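Local atomic coordinates of dihydrodipicolinate synthase (Bacillus anthracis, PDB entry 1XKY), a protein that probably catalyses the condensation of pyruvate with aspartate semialdehyde, the step that commits carbon to lysine biosynthesis, as other dihydrodipicolinate synthases do. Residues K80-N91 with V108-N119; T93-T104 with H129-L139. All coordinates share one frame; numbering follows the deposited sequence.

Both contacts belong to the eight-stranded TIM barrel, their centres about 10 Å apart on the same side of the chain's centre. Contact 1 pairs strand 84-87 with strand 110-114 in the barrel wall; contact 2 packs helix 93-105, the crossover between those strands, against helix 123-135 in the outer layer. Along the chain the segments alternate, 80-91, 93-104, 108-119, 129-139, as successive beta-alpha units require. The layers are joined by a probable hydrogen bond between Thr88 OG1 and Thr100 OG1 and another between Ser90 N and Ser96 OG. Both contacts also touch the second subunit, so this sector of the barrel takes part in building the assembly.

Contact 1: K80-N91 with V108-N119; sequences KRVPVIAGTGSN and VDAVMLVAPYYN
With CG of Asp109 anti to its own carbonyl carbon (chi1 -59°), and the Lys80 chain bent at chi2 (-71°), carboxylate and ammonium meet where the two strands begin. Lys80 NZ forms a salt bridge of 2.6 Å to the syn lone pair of Asp109 OD2. The other oxygen, OD1, offers its anti lone pair to Val84 N at 2.8 Å, and water 1 joins it to Val82 O. Val84 O accepts from both Asp109 N and Ala110 N, after which the parallel ladder runs through Ala86 N to Ala110 O and Met112 N to Ala86 O (2.8 Å). On one face Ile85 CG2 packs on Met112 CB; on the other the small Ala86 CB meets Val108 CG1 at 4.0 Å. Gly89 CA lies 4.2 Å from Leu113 CA, where a CB would point into that strand, which suits glycine; water 2 links Gly89 O to Met112 O and Val114 N. Further on, Asn91 CB lies over the Tyr117 ring face, 4.0 Å from its centroid, and Asn119 ND2 donates to Asn91 O at 2.9 Å. The pairing is therefore ionic at its start, backbone-bonded within the barrel wall, and water- and amide-linked beyond the strands.

Contact 2: T93-T104 with H129-L139; sequences THASIDLTKKAT and HFKAIAESTPL
A buried imidazole is held edge-on by a threonine: Thr93 OG1 lies in the plane of the His129 ring, 2.8 Å from ND1, in a hydrogen bond whose donor may be either group. With CG anti to the backbone N (chi1 167°), the histidine swings its ring toward helix 93-104, while Ile133 CD1 of its own helix rests over one ring face. Pro280 of the second subunit packs on His129 as well. Ile133 is the knob of a knobs-into-holes fit, entering the hole formed by Thr93, Ser96, Ile97 and Thr100. Its CD1 reaches Ser96 CB at 3.6 Å, and its CG2 lies 3.4 Å from Thr100 OG1; a branched side chain can fill both ends of such a hole. The helices run in nearly the same direction, 28° apart, with axes 9.1 Å from each other, an ordinary packing distance, with small Ser96 and Ala132 at the interface. Farther along, Ile97 CG2 covers Ser136 CB, and the aliphatic CE of Lys101 lies 3.4 Å from Ser136 O. Thr137 follows the helix and donates from OG1 to Thr104 OG1 at 2.8 Å, while accepting from Leu139 N in an ST turn. Thr104 OG1 itself donates to Thr100 O, and water 4 bridges it to Ser136 O. Threonine serves here because its methyl packs, as Thr100 CG2 does on Thr137 CB at 3.7 Å, while its hydroxyl bonds. The chemistry thus places hydroxyl hydrogen bonds at both ends of an apolar interlock, tying helix 93-105 to helix 123-135 at one end and to the turn beyond at the other.

Contact 1: K80-N91 with V108-N119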
loop_
_atom_site.group_PDB
_atom_site.type_symbol
_atom_site.label_atom_id
_atom_site.label_comp_id
_atom_site.label_asym_id
_atom_site.label_seq_id
_atom_site.Cartn_x
_atom_site.Cartn_y
_atom_site.Cartn_z
ATOM N N LYS A 80 18.901 38.910 -6.680
ATOM C CA LYS A 80 17.866 38.934 -7.718
ATOM C C LYS A 80 18.171 38.173 -9.024
ATOM O O LYS A 80 17.454 38.336 -10.008
ATOM C CB LYS A 80 17.447 40.388 -8.016
ATOM C CG LYS A 80 16.719 41.060 -6.857
ATOM C CD LYS A 80 15.317 40.482 -6.661
ATOM C CE LYS A 80 14.655 41.059 -5.418
ATOM N NZ LYS A 80 13.404 40.324 -5.080
ATOM N N ARG A 81 19.199 37.328 -9.035
ATOM C CA ARG A 81 19.549 36.568 -10.249
ATOM C C ARG A 81 18.555 35.454 -10.562
ATOM O O ARG A 81 18.310 35.146 -11.727
ATOM C CB ARG A 81 20.942 35.963 -10.123
ATOM C CG ARG A 81 22.070 36.968 -10.290
ATOM C CD ARG A 81 23.409 36.282 -10.055
ATOM N NE ARG A 81 23.633 36.031 -8.635
ATOM C CZ ARG A 81 24.527 35.171 -8.148
ATOM N NH1 ARG A 81 25.290 34.444 -8.954
ATOM N NH2 ARG A 81 24.650 35.036 -6.837
ATOM N N VAL A 82 18.028 34.827 -9.512
ATOM C CA VAL A 82 16.966 33.832 -9.634
ATOM C C VAL A 82 15.994 34.037 -8.473
ATOM O O VAL A 82 16.376 34.603 -7.442
ATOM C CB VAL A 82 17.518 32.370 -9.598
ATOM C CG1 VAL A 82 18.498 32.130 -10.737
ATOM C CG2 VAL A 82 18.155 32.034 -8.237
ATOM N N PRO A 83 14.729 33.605 -8.633
ATOM C CA PRO A 83 13.801 33.698 -7.504
ATOM C C PRO A 83 14.216 32.873 -6.278
ATOM O O PRO A 83 14.721 31.763 -6.421
ATOM C CB PRO A 83 12.482 33.166 -8.082
ATOM C CG PRO A 83 12.620 33.289 -9.536
ATOM C CD PRO A 83 14.067 33.074 -9.834
ATOM N N VAL A 84 13.992 33.438 -5.093
ATOM C CA VAL A 84 14.237 32.764 -3.814
ATOM C C VAL A 84 12.886 32.390 -3.207
ATOM O O VAL A 84 12.070 33.260 -2.925
ATOM C CB VAL A 84 15.012 33.671 -2.826
ATOM C CG1 VAL A 84 15.169 32.994 -1.473
ATOM C CG2 VAL A 84 16.367 34.036 -3.404
ATOM N N ILE A 85 12.658 31.088 -3.029
ATOM C CA ILE A 85 11.413 30.568 -2.464
ATOM C C ILE A 85 11.692 30.018 -1.072
ATOM O O ILE A 85 12.494 29.096 -0.922
ATOM C CB ILE A 85 10.828 29.432 -3.347
ATOM C CG1 ILE A 85 10.627 29.908 -4.788
ATOM C CG2 ILE A 85 9.519 28.923 -2.761
ATOM C CD1 ILE A 85 10.701 28.795 -5.819
ATOM N N ALA A 86 11.030 30.573 -0.057
ATOM C CA ALA A 86 11.237 30.162 1.336
ATOM C C ALA A 86 10.211 29.118 1.790
ATOM O O ALA A 86 9.018 29.267 1.553
ATOM C CB ALA A 86 11.176 31.367 2.248
ATOM N N GLY A 87 10.684 28.079 2.468
ATOM C CA GLY A 87 9.817 26.998 2.931
ATOM C C GLY A 87 9.152 27.343 4.251
ATOM O O GLY A 87 9.568 26.861 5.306
ATOM N N THR A 88 8.095 28.149 4.192
ATOM C CA THR A 88 7.520 28.738 5.406
ATOM C C THR A 88 6.346 27.945 5.999
ATOM O O THR A 88 5.973 28.154 7.164
ATOM C CB THR A 88 7.069 30.186 5.155
ATOM O OG1 THR A 88 6.073 30.209 4.132
ATOM C CG2 THR A 88 8.240 31.060 4.751
ATOM N N GLY A 89 5.778 27.034 5.209
ATOM C CA GLY A 89 4.630 26.249 5.646
ATOM C C GLY A 89 4.982 25.100 6.576
ATOM O O GLY A 89 5.902 24.331 6.305
ATOM N N SER A 90 4.254 25.006 7.687
ATOM C CA SER A 90 4.337 23.861 8.591
ATOM C C SER A 90 2.942 23.226 8.710
ATOM O O SER A 90 2.055 23.500 7.896
ATOM C CB SER A 90 4.906 24.290 9.956
ATOM O OG SER A 90 4.064 25.204 10.638
ATOM N N ASN A 91 2.760 22.372 9.711
ATOM C CA ASN A 91 1.462 21.767 10.011
ATOM C C ASN A 91 0.622 22.562 11.026
ATOM O O ASN A 91 -0.397 22.069 11.530
ATOM C CB ASN A 91 1.645 20.304 10.454
ATOM C CG ASN A 91 2.372 20.155 11.788
ATOM O OD1 ASN A 91 2.505 19.034 12.297
ATOM N ND2 ASN A 91 2.839 21.261 12.363
ATOM N N VAL A 108 12.310 37.624 0.344
ATOM C CA VAL A 108 12.193 36.440 -0.516
ATOM C C VAL A 108 11.164 36.745 -1.617
ATOM O O VAL A 108 10.382 37.692 -1.509
ATOM C CB VAL A 108 11.799 35.152 0.261
ATOM C CG1 VAL A 108 12.791 34.869 1.381
ATOM C CG2 VAL A 108 10.360 35.228 0.800
ATOM N N ASP A 109 11.171 35.952 -2.679
ATOM C CA ASP A 109 10.319 36.215 -3.837
ATOM C C ASP A 109 9.010 35.428 -3.830
ATOM O O ASP A 109 8.062 35.787 -4.532
ATOM C CB ASP A 109 11.107 35.925 -5.109
ATOM C CG ASP A 109 12.355 36.776 -5.209
ATOM O OD1 ASP A 109 13.465 36.232 -5.035
ATOM O OD2 ASP A 109 12.216 38.005 -5.419
ATOM N N ALA A 110 8.975 34.356 -3.044
ATOM C CA ALA A 110 7.828 33.479 -2.957
ATOM C C ALA A 110 7.977 32.596 -1.738
ATOM O O ALA A 110 9.052 32.546 -1.116
ATOM C CB ALA A 110 7.732 32.613 -4.210
ATOM N N VAL A 111 6.907 31.878 -1.401
ATOM C CA VAL A 111 6.974 30.901 -0.327
ATOM C C VAL A 111 6.452 29.539 -0.790
ATOM O O VAL A 111 5.590 29.463 -1.669
ATOM C CB VAL A 111 6.236 31.381 0.956
ATOM C CG1 VAL A 111 6.897 32.624 1.517
ATOM C CG2 VAL A 111 4.754 31.621 0.688
ATOM N N MET A 112 7.018 28.482 -0.204
ATOM C CA MET A 112 6.584 27.107 -0.422
ATOM C C MET A 112 5.782 26.665 0.795
ATOM O O MET A 112 6.256 26.795 1.929
ATOM C CB MET A 112 7.799 26.186 -0.601
ATOM C CG MET A 112 7.475 24.718 -0.881
ATOM S SD MET A 112 7.141 24.396 -2.621
ATOM C CE MET A 112 8.793 24.158 -3.261
ATOM N N LEU A 113 4.584 26.131 0.549
ATOM C CA LEU A 113 3.690 25.654 1.608
ATOM C C LEU A 113 3.383 24.161 1.432
ATOM O O LEU A 113 2.667 23.765 0.509
ATOM C CB LEU A 113 2.384 26.466 1.588
ATOM C CG LEU A 113 2.507 27.996 1.698
ATOM C CD1 LEU A 113 1.123 28.632 1.698
ATOM C CD2 LEU A 113 3.266 28.419 2.947
ATOM N N VAL A 114 3.928 23.345 2.330
ATOM C CA VAL A 114 3.743 21.903 2.302
ATOM C C VAL A 114 2.376 21.484 2.867
ATOM O O VAL A 114 1.840 22.134 3.757
ATOM C CB VAL A 114 4.909 21.190 3.071
ATOM C CG1 VAL A 114 4.764 21.358 4.588
ATOM C CG2 VAL A 114 5.010 19.728 2.673
ATOM N N ALA A 115 1.807 20.407 2.323
ATOM C CA ALA A 115 0.671 19.744 2.965
ATOM C C ALA A 115 1.042 19.425 4.419
ATOM O O ALA A 115 2.064 18.775 4.663
ATOM C CB ALA A 115 0.313 18.456 2.213
ATOM N N PRO A 116 0.251 19.915 5.394
ATOM C CA PRO A 116 0.530 19.589 6.792
ATOM C C PRO A 116 0.764 18.101 7.027
ATOM O O PRO A 116 -0.054 17.258 6.633
ATOM C CB PRO A 116 -0.728 20.062 7.519
ATOM C CG PRO A 116 -1.167 21.224 6.729
ATOM C CD PRO A 116 -0.911 20.807 5.284
ATOM N N TYR A 117 1.891 17.822 7.669
ATOM C CA TYR A 117 2.312 16.486 8.063
ATOM C C TYR A 117 1.850 16.198 9.488
ATOM O O TYR A 117 1.535 17.113 10.242
ATOM C CB TYR A 117 3.849 16.390 8.018
ATOM C CG TYR A 117 4.512 17.633 8.570
ATOM C CD1 TYR A 117 4.876 18.681 7.730
ATOM C CD2 TYR A 117 4.733 17.781 9.940
ATOM C CE1 TYR A 117 5.449 19.834 8.235
ATOM C CE2 TYR A 117 5.312 18.935 10.454
ATOM C CZ TYR A 117 5.667 19.954 9.590
ATOM O OH TYR A 117 6.238 21.095 10.085
ATOM N N TYR A 118 1.829 14.916 9.841
ATOM C CA TYR A 118 1.566 14.450 11.208
ATOM C C TYR A 118 0.098 14.539 11.657
ATOM O O TYR A 118 -0.440 13.541 12.130
ATOM C CB TYR A 118 2.511 15.131 12.224
ATOM C CG TYR A 118 2.503 14.515 13.609
ATOM C CD1 TYR A 118 2.743 13.145 13.795
ATOM C CD2 TYR A 118 2.278 15.302 14.736
ATOM C CE1 TYR A 118 2.737 12.580 15.072
ATOM C CE2 TYR A 118 2.270 14.751 16.015
ATOM C CZ TYR A 118 2.494 13.389 16.177
ATOM O OH TYR A 118 2.496 12.855 17.442
ATOM N N ASN A 119 -0.552 15.699 11.528
ATOM C CA ASN A 119 -1.944 15.835 12.005
ATOM C C ASN A 119 -3.038 15.431 10.999
ATOM O O ASN A 119 -4.224 15.468 11.339
ATOM C CB ASN A 119 -2.233 17.229 12.616
ATOM C CG ASN A 119 -1.780 18.389 11.743
ATOM O OD1 ASN A 119 -1.499 18.227 10.558
ATOM N ND2 ASN A 119 -1.718 19.582 12.340
HETATM O O HOH W 1 15.560 36.867 -6.618
HETATM O O HOH W 2 6.331 24.387 3.594
HETATM O O HOH W 3 2.079 24.360 5.188
#

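Contact 2: T93-T104 with H129-L139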
loop_
_atom_site.group_PDB
_atom_site.type_symbol
_atom_site.label_atom_id
_atom_site.label_comp_id
_atom_site.label_asym_id
_atom_site.label_seq_id
_atom_site.Cartn_x
_atom_site.Cartn_y
_atom_site.Cartn_z
ATOM N N THR A 93 -1.140 26.304 11.195
ATOM C CA THR A 93 -1.523 27.422 10.314
ATOM C C THR A 93 -1.075 28.789 10.861
ATOM O O THR A 93 -0.507 29.611 10.128
ATOM C CB THR A 93 -3.055 27.432 10.047
ATOM O OG1 THR A 93 -3.481 26.127 9.620
ATOM C CG2 THR A 93 -3.409 28.440 8.970
ATOM N N HIS A 94 -1.309 29.010 12.155
ATOM C CA HIS A 94 -0.915 30.260 12.810
ATOM C C HIS A 94 0.600 30.492 12.702
ATOM O O HIS A 94 1.043 31.578 12.320
ATOM C CB HIS A 94 -1.353 30.248 14.281
ATOM C CG HIS A 94 -1.096 31.537 14.997
ATOM N ND1 HIS A 94 -1.966 32.605 14.942
ATOM C CD2 HIS A 94 -0.064 31.932 15.777
ATOM C CE1 HIS A 94 -1.481 33.601 15.661
ATOM N NE2 HIS A 94 -0.326 33.219 16.174
ATOM N N ALA A 95 1.383 29.465 13.021
ATOM C CA ALA A 95 2.839 29.561 12.929
ATOM C C ALA A 95 3.284 29.799 11.486
ATOM O O ALA A 95 4.226 30.550 11.248
ATOM C CB ALA A 95 3.504 28.312 13.500
ATOM N N SER A 96 2.588 29.176 10.536
ATOM C CA SER A 96 2.914 29.311 9.114
ATOM C C SER A 96 2.705 30.744 8.619
ATOM O O SER A 96 3.517 31.257 7.846
ATOM C CB SER A 96 2.107 28.319 8.266
ATOM O OG SER A 96 2.412 26.974 8.598
ATOM N N ILE A 97 1.625 31.381 9.063
ATOM C CA ILE A 97 1.395 32.806 8.797
ATOM C C ILE A 97 2.527 33.670 9.385
ATOM O O ILE A 97 3.077 34.526 8.699
ATOM C CB ILE A 97 0.009 33.262 9.326
ATOM C CG1 ILE A 97 -1.098 32.696 8.420
ATOM C CG2 ILE A 97 -0.074 34.790 9.412
ATOM C CD1 ILE A 97 -2.496 32.752 9.009
ATOM N N ASP A 98 2.886 33.433 10.642
ATOM C CA ASP A 98 3.979 34.183 11.257
ATOM C C ASP A 98 5.267 34.091 10.432
ATOM O O ASP A 98 5.856 35.111 10.081
ATOM C CB ASP A 98 4.259 33.698 12.674
ATOM C CG ASP A 98 5.243 34.594 13.403
ATOM O OD1 ASP A 98 4.895 35.764 13.679
ATOM O OD2 ASP A 98 6.375 34.135 13.685
ATOM N N LEU A 99 5.708 32.870 10.135
ATOM C CA LEU A 99 6.975 32.679 9.417
ATOM C C LEU A 99 6.900 33.241 7.994
ATOM O O LEU A 99 7.889 33.733 7.456
ATOM C CB LEU A 99 7.373 31.200 9.396
ATOM C CG LEU A 99 8.746 30.837 8.829
ATOM C CD1 LEU A 99 9.875 31.565 9.576
ATOM C CD2 LEU A 99 8.944 29.351 8.893
ATOM N N THR A 100 5.717 33.177 7.396
ATOM C CA THR A 100 5.503 33.709 6.055
ATOM C C THR A 100 5.706 35.230 6.047
ATOM O O THR A 100 6.352 35.761 5.134
ATOM C CB THR A 100 4.126 33.284 5.506
ATOM O OG1 THR A 100 4.110 31.854 5.334
ATOM C CG2 THR A 100 3.823 33.943 4.173
ATOM N N LYS A 101 5.192 35.908 7.079
ATOM C CA LYS A 101 5.405 37.352 7.264
ATOM C C LYS A 101 6.883 37.664 7.391
ATOM O O LYS A 101 7.383 38.568 6.746
ATOM C CB LYS A 101 4.708 37.882 8.525
ATOM C CG LYS A 101 3.209 37.634 8.625
ATOM C CD LYS A 101 2.374 38.691 7.938
ATOM C CE LYS A 101 0.884 38.419 8.114
ATOM N NZ LYS A 101 0.467 38.412 9.545
ATOM N N LYS A 102 7.570 36.913 8.248
ATOM C CA LYS A 102 8.993 37.112 8.471
ATOM C C LYS A 102 9.819 36.914 7.197
ATOM O O LYS A 102 10.695 37.725 6.895
ATOM C CB LYS A 102 9.494 36.210 9.603
ATOM C CG LYS A 102 9.059 36.682 10.986
ATOM C CD LYS A 102 9.040 35.549 11.984
ATOM C CE LYS A 102 9.092 36.042 13.415
ATOM N NZ LYS A 102 8.119 37.149 13.654
ATOM N N ALA A 103 9.534 35.855 6.445
ATOM C CA ALA A 103 10.180 35.646 5.145
ATOM C C ALA A 103 9.897 36.806 4.182
ATOM O O ALA A 103 10.801 37.280 3.494
ATOM C CB ALA A 103 9.744 34.328 4.527
ATOM N N THR A 104 8.649 37.270 4.149
ATOM C CA THR A 104 8.276 38.381 3.274
ATOM C C THR A 104 9.092 39.632 3.627
ATOM O O THR A 104 9.573 40.343 2.738
ATOM C CB THR A 104 6.763 38.695 3.375
ATOM O OG1 THR A 104 6.008 37.561 2.939
ATOM C CG2 THR A 104 6.379 39.905 2.525
ATOM N N HIS A 129 -6.318 26.120 5.317
ATOM C CA HIS A 129 -4.937 26.326 5.757
ATOM C C HIS A 129 -4.168 27.153 4.726
ATOM O O HIS A 129 -3.626 28.208 5.053
ATOM C CB HIS A 129 -4.298 24.948 6.002
ATOM C CG HIS A 129 -2.808 24.951 6.160
ATOM N ND1 HIS A 129 -2.186 25.185 7.370
ATOM C CD2 HIS A 129 -1.822 24.665 5.276
ATOM C CE1 HIS A 129 -0.877 25.066 7.214
ATOM N NE2 HIS A 129 -0.630 24.756 5.953
ATOM N N PHE A 130 -4.151 26.676 3.485
ATOM C CA PHE A 130 -3.392 27.318 2.409
ATOM C C PHE A 130 -3.978 28.684 2.054
ATOM O O PHE A 130 -3.245 29.639 1.827
ATOM C CB PHE A 130 -3.368 26.424 1.167
ATOM C CG PHE A 130 -2.510 25.185 1.312
ATOM C CD1 PHE A 130 -1.182 25.282 1.700
ATOM C CD2 PHE A 130 -3.028 23.927 1.021
ATOM C CE1 PHE A 130 -0.381 24.142 1.806
ATOM C CE2 PHE A 130 -2.236 22.782 1.130
ATOM C CZ PHE A 130 -0.914 22.892 1.513
ATOM N N LYS A 131 -5.308 28.767 2.018
ATOM C CA LYS A 131 -6.005 30.032 1.774
ATOM C C LYS A 131 -5.618 31.105 2.791
ATOM O O LYS A 131 -5.317 32.240 2.413
ATOM C CB LYS A 131 -7.525 29.810 1.777
ATOM C CG LYS A 131 -8.359 31.075 1.549
ATOM C CD LYS A 131 -9.810 30.718 1.312
ATOM C CE LYS A 131 -10.654 31.943 1.018
ATOM N NZ LYS A 131 -10.901 32.728 2.248
ATOM N N ALA A 132 -5.621 30.743 4.072
ATOM C CA ALA A 132 -5.276 31.679 5.146
ATOM C C ALA A 132 -3.826 32.173 5.082
ATOM O O ALA A 132 -3.556 33.349 5.334
ATOM C CB ALA A 132 -5.549 31.047 6.507
ATOM N N ILE A 133 -2.892 31.276 4.766
ATOM C CA ILE A 133 -1.479 31.655 4.665
ATOM C C ILE A 133 -1.289 32.562 3.453
ATOM O O ILE A 133 -0.670 33.620 3.561
ATOM C CB ILE A 133 -0.533 30.426 4.584
ATOM C CG1 ILE A 133 -0.694 29.535 5.815
ATOM C CG2 ILE A 133 0.948 30.874 4.443
ATOM C CD1 ILE A 133 -0.256 28.104 5.577
ATOM N N ALA A 134 -1.854 32.161 2.316
ATOM C CA ALA A 134 -1.753 32.940 1.074
ATOM C C ALA A 134 -2.304 34.363 1.244
ATOM O O ALA A 134 -1.705 35.326 0.766
ATOM C CB ALA A 134 -2.474 32.222 -0.059
ATOM N N GLU A 135 -3.446 34.474 1.926
ATOM C CA GLU A 135 -4.075 35.770 2.242
ATOM C C GLU A 135 -3.193 36.700 3.069
ATOM O O GLU A 135 -3.365 37.915 3.042
ATOM C CB GLU A 135 -5.380 35.554 3.009
ATOM C CG GLU A 135 -6.559 35.287 2.118
ATOM C CD GLU A 135 -7.831 34.946 2.869
ATOM O OE1 GLU A 135 -7.783 34.763 4.109
ATOM O OE2 GLU A 135 -8.887 34.853 2.201
ATOM N N SER A 136 -2.271 36.115 3.822
ATOM C CA SER A 136 -1.438 36.849 4.750
ATOM C C SER A 136 -0.223 37.486 4.076
ATOM O O SER A 136 0.491 38.256 4.703
ATOM C CB SER A 136 -0.988 35.908 5.878
ATOM O OG SER A 136 0.115 35.121 5.479
ATOM N N THR A 137 0.021 37.157 2.808
ATOM C CA THR A 137 1.206 37.658 2.106
ATOM C C THR A 137 0.877 38.110 0.688
ATOM O O THR A 137 0.041 37.505 0.021
ATOM C CB THR A 137 2.346 36.590 2.054
ATOM O OG1 THR A 137 3.546 37.187 1.553
ATOM C CG2 THR A 137 1.976 35.399 1.175
ATOM N N PRO A 138 1.544 39.177 0.216
ATOM C CA PRO A 138 1.408 39.566 -1.184
ATOM C C PRO A 138 2.240 38.691 -2.124
ATOM O O PRO A 138 2.074 38.752 -3.345
ATOM C CB PRO A 138 1.938 41.000 -1.184
ATOM C CG PRO A 138 2.956 40.998 -0.108
ATOM C CD PRO A 138 2.434 40.097 0.951
ATOM N N LEU A 139 3.117 37.874 -1.552
ATOM C CA LEU A 139 4.031 37.050 -2.337
ATOM C C LEU A 139 3.339 35.883 -3.023
ATOM O O LEU A 139 2.343 35.363 -2.519
ATOM C CB LEU A 139 5.149 36.505 -1.446
ATOM C CG LEU A 139 6.193 37.507 -0.947
ATOM C CD1 LEU A 139 7.284 36.755 -0.211
ATOM C CD2 LEU A 139 6.772 38.310 -2.090
HETATM O O HOH W 4 3.565 37.692 4.707
#